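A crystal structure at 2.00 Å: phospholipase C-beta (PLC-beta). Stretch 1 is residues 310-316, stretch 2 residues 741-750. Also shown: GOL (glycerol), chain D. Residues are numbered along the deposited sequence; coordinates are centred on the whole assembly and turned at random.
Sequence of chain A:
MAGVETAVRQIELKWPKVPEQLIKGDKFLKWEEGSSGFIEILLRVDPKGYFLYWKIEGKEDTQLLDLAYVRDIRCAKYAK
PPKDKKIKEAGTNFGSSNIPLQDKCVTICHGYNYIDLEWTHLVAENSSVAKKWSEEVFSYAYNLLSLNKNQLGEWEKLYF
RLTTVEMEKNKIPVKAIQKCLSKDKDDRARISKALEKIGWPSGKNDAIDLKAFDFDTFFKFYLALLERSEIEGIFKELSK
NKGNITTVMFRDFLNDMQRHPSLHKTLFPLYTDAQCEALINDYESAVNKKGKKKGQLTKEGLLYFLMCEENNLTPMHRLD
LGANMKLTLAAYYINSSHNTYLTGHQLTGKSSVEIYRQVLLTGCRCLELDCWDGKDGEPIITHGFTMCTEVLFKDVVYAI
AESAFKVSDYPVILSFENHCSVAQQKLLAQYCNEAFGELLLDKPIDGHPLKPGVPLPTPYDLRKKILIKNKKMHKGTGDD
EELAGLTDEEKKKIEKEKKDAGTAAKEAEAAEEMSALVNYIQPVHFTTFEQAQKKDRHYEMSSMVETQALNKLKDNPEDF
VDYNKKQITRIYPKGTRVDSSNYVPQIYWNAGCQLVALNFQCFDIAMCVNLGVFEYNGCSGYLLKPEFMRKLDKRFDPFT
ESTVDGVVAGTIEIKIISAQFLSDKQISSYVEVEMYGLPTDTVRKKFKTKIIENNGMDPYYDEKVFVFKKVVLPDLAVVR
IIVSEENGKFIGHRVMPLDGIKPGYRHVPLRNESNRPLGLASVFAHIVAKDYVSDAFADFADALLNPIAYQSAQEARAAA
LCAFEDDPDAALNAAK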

# COMPACT_ATOMS: atom_id res chain seq x y z
N GLU A 310 -21.77 -0.65 -0.58
CA GLU A 310 -22.39 0.63 -0.92
C GLU A 310 -21.81 1.78 -0.09
O GLU A 310 -21.72 2.92 -0.57
CB GLU A 310 -23.90 0.58 -0.71
CG GLU A 310 -24.68 1.69 -1.40
CD GLU A 310 -24.70 1.56 -2.91
OE1 GLU A 310 -24.80 0.41 -3.41
OE2 GLU A 310 -24.61 2.60 -3.60
N ASN A 311 -21.42 1.48 1.15
CA ASN A 311 -20.84 2.46 2.06
C ASN A 311 -19.32 2.36 2.20
O ASN A 311 -18.75 2.91 3.14
CB ASN A 311 -21.48 2.36 3.45
CG ASN A 311 -21.31 3.64 4.26
OD1 ASN A 311 -21.49 4.74 3.74
ND2 ASN A 311 -20.93 3.50 5.54
N ASN A 312 -18.67 1.67 1.27
CA ASN A 312 -17.20 1.56 1.26
C ASN A 312 -16.56 2.95 1.26
O ASN A 312 -16.91 3.81 0.45
CB ASN A 312 -16.73 0.73 0.06
CG ASN A 312 -15.29 0.20 0.21
OD1 ASN A 312 -14.39 0.94 0.59
ND2 ASN A 312 -15.09 -1.07 -0.11
N LEU A 313 -15.63 3.17 2.18
CA LEU A 313 -14.95 4.46 2.30
C LEU A 313 -14.06 4.76 1.09
O LEU A 313 -13.82 5.91 0.76
CB LEU A 313 -14.15 4.54 3.60
CG LEU A 313 -12.75 3.90 3.62
CD1 LEU A 313 -11.72 4.81 2.95
CD2 LEU A 313 -12.34 3.60 5.05
N THR A 314 -13.56 3.71 0.43
CA THR A 314 -12.63 3.87 -0.69
C THR A 314 -13.32 4.44 -1.93
O THR A 314 -14.29 3.85 -2.41
CB THR A 314 -11.97 2.53 -1.04
OG1 THR A 314 -11.31 2.00 0.11
CG2 THR A 314 -10.95 2.71 -2.18
N PRO A 315 -12.83 5.59 -2.45
CA PRO A 315 -13.37 6.14 -3.70
C PRO A 315 -12.91 5.31 -4.90
O PRO A 315 -11.73 5.33 -5.25
CB PRO A 315 -12.79 7.56 -3.75
CG PRO A 315 -11.60 7.54 -2.85
CD PRO A 315 -11.80 6.45 -1.85
N MET A 316 -13.84 4.59 -5.50
CA MET A 316 -13.50 3.61 -6.53
C MET A 316 -12.88 4.25 -7.77
O MET A 316 -11.99 3.67 -8.38
CB MET A 316 -14.72 2.76 -6.89
CG MET A 316 -15.13 1.79 -5.78
SD MET A 316 -13.85 0.55 -5.42
CE MET A 316 -14.23 0.13 -3.72
N ILE A 741 -11.82 11.88 -0.37
CA ILE A 741 -12.29 11.32 0.89
C ILE A 741 -13.82 11.38 0.95
O ILE A 741 -14.45 12.34 0.48
CB ILE A 741 -11.67 12.02 2.14
CG1 ILE A 741 -11.93 11.18 3.40
CG2 ILE A 741 -12.20 13.44 2.29
CD1 ILE A 741 -11.16 11.65 4.62
N LYS A 742 -14.42 10.33 1.51
CA LYS A 742 -15.87 10.23 1.62
C LYS A 742 -16.28 10.47 3.05
O LYS A 742 -15.82 9.77 3.95
CB LYS A 742 -16.33 8.83 1.22
CG LYS A 742 -16.08 8.43 -0.21
CD LYS A 742 -16.82 7.14 -0.45
CE LYS A 742 -16.51 6.51 -1.77
NZ LYS A 742 -17.29 5.26 -1.86
N PRO A 743 -17.16 11.46 3.29
CA PRO A 743 -17.54 11.80 4.66
C PRO A 743 -18.64 10.90 5.22
O PRO A 743 -19.08 9.95 4.57
CB PRO A 743 -18.04 13.24 4.51
CG PRO A 743 -18.65 13.27 3.16
CD PRO A 743 -17.81 12.35 2.31
N GLY A 744 -19.07 11.21 6.44
CA GLY A 744 -20.20 10.54 7.08
C GLY A 744 -19.79 9.41 7.99
O GLY A 744 -18.63 9.32 8.41
N TYR A 745 -20.75 8.55 8.30
CA TYR A 745 -20.48 7.36 9.10
C TYR A 745 -19.81 6.30 8.24
O TYR A 745 -20.36 5.87 7.23
CB TYR A 745 -21.77 6.81 9.72
CG TYR A 745 -22.35 7.69 10.80
CD1 TYR A 745 -23.55 8.37 10.60
CD2 TYR A 745 -21.69 7.85 12.02
CE1 TYR A 745 -24.08 9.18 11.59
CE2 TYR A 745 -22.22 8.66 13.02
CZ TYR A 745 -23.41 9.32 12.80
OH TYR A 745 -23.94 10.12 13.77
N ARG A 746 -18.61 5.90 8.64
CA ARG A 746 -17.82 4.95 7.87
C ARG A 746 -17.19 3.90 8.75
O ARG A 746 -16.66 4.22 9.82
CB ARG A 746 -16.70 5.68 7.11
CG ARG A 746 -17.17 6.71 6.11
CD ARG A 746 -17.82 6.10 4.87
NE ARG A 746 -18.46 7.14 4.07
CZ ARG A 746 -19.04 6.97 2.89
NH1 ARG A 746 -19.05 5.77 2.31
NH2 ARG A 746 -19.59 8.01 2.28
N HIS A 747 -17.26 2.64 8.32
CA HIS A 747 -16.35 1.63 8.84
C HIS A 747 -15.03 1.77 8.10
O HIS A 747 -14.99 2.01 6.89
CB HIS A 747 -16.90 0.22 8.67
CG HIS A 747 -18.06 -0.07 9.57
ND1 HIS A 747 -19.36 0.25 9.23
CD2 HIS A 747 -18.12 -0.62 10.81
CE1 HIS A 747 -20.17 -0.10 10.22
NE2 HIS A 747 -19.44 -0.63 11.18
N VAL A 748 -13.94 1.61 8.85
CA VAL A 748 -12.60 1.81 8.33
C VAL A 748 -11.79 0.54 8.60
O VAL A 748 -11.14 0.43 9.65
CB VAL A 748 -11.93 3.02 9.02
CG1 VAL A 748 -10.57 3.33 8.39
CG2 VAL A 748 -12.83 4.24 8.95
N PRO A 749 -11.85 -0.45 7.68
CA PRO A 749 -11.01 -1.64 7.85
C PRO A 749 -9.54 -1.26 7.98
O PRO A 749 -9.03 -0.45 7.19
CB PRO A 749 -11.28 -2.44 6.58
CG PRO A 749 -12.66 -2.02 6.16
CD PRO A 749 -12.74 -0.57 6.52
N LEU A 750 -8.88 -1.82 8.98
CA LEU A 750 -7.49 -1.47 9.27
C LEU A 750 -6.49 -2.27 8.44
O LEU A 750 -6.76 -3.41 8.03
CB LEU A 750 -7.21 -1.67 10.75
CG LEU A 750 -8.01 -0.77 11.69
CD1 LEU A 750 -7.75 -1.17 13.15
CD2 LEU A 750 -7.67 0.70 11.46
C1 GOL D . -22.59 6.09 0.09
O1 GOL D . -22.37 6.28 1.48
C2 GOL D . -21.26 6.23 -0.66
O2 GOL D . -20.73 7.50 -0.40
C3 GOL D . -21.46 6.05 -2.16
O3 GOL D . -20.21 6.03 -2.81
O HOH W 1 -17.72 2.19 5.55
O HOH W 2 -12.71 8.01 1.84
O HOH W 3 -14.84 0.92 4.02
O HOH W 4 -16.81 5.02 -4.63

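Stretch 1 has no regular strand here, and its backbone carbonyls supply most of the acceptors for stretch 2. Glu-310 makes no direct contact, and its CA-to-CB bond points away.

Asn-311 is held at two points. Its ND2 donates to Tyr-745 O at 3.0 Å, and the N-H...O angle of 176° makes this a nearly straight bond. Its own carbonyl O accepts a weak, bent bond from Arg-746 NH1, also 3.0 Å. Asn-311 OD1 lies just as near to Arg-746 NH1, at 3.0 Å, but it sits over a face of the guanidinium, so no hydrogen bond forms. OD1 instead accepts from glycerol O1 at 2.9 Å. The guanidinium is steadied within stretch 2, where Arg-746 NE and NH2 both donate to Pro-743 O, at 2.9 and 3.0 Å.

Asn-312 turns its side chain back on its own stretch: OD1 accepts from Thr-314 N at 2.9 Å. Its carbonyl O faces across and takes a 2.8 Å hydrogen bond from Lys-742 NZ. The lysine reaches it with chi2 to chi4 all t, an extended chain.

Leu-313 has the largest area covered by the other stretch. Its CD2 packs 3.8 Å from Val-748 CG1 and 4.4 Å from Pro-749 CD. Two waters join its backbone to stretch 2. Water 2 donates to Leu-313 O (2.6 Å) and accepts from Lys-742 N (2.9 Å). Water 3 accepts from Leu-313 N (3.0 Å) and donates to His-747 O (3.1 Å).

Thr-314 O receives a second, weak bond from Lys-742 NZ at 3.4 Å. Pro-315, at the N-cap position before a helix, packs its CA 3.7 Å from Lys-742 CE. Met-316 N donates to water 4 (3.1 Å), which also accepts from Lys-742 NZ (2.8 Å).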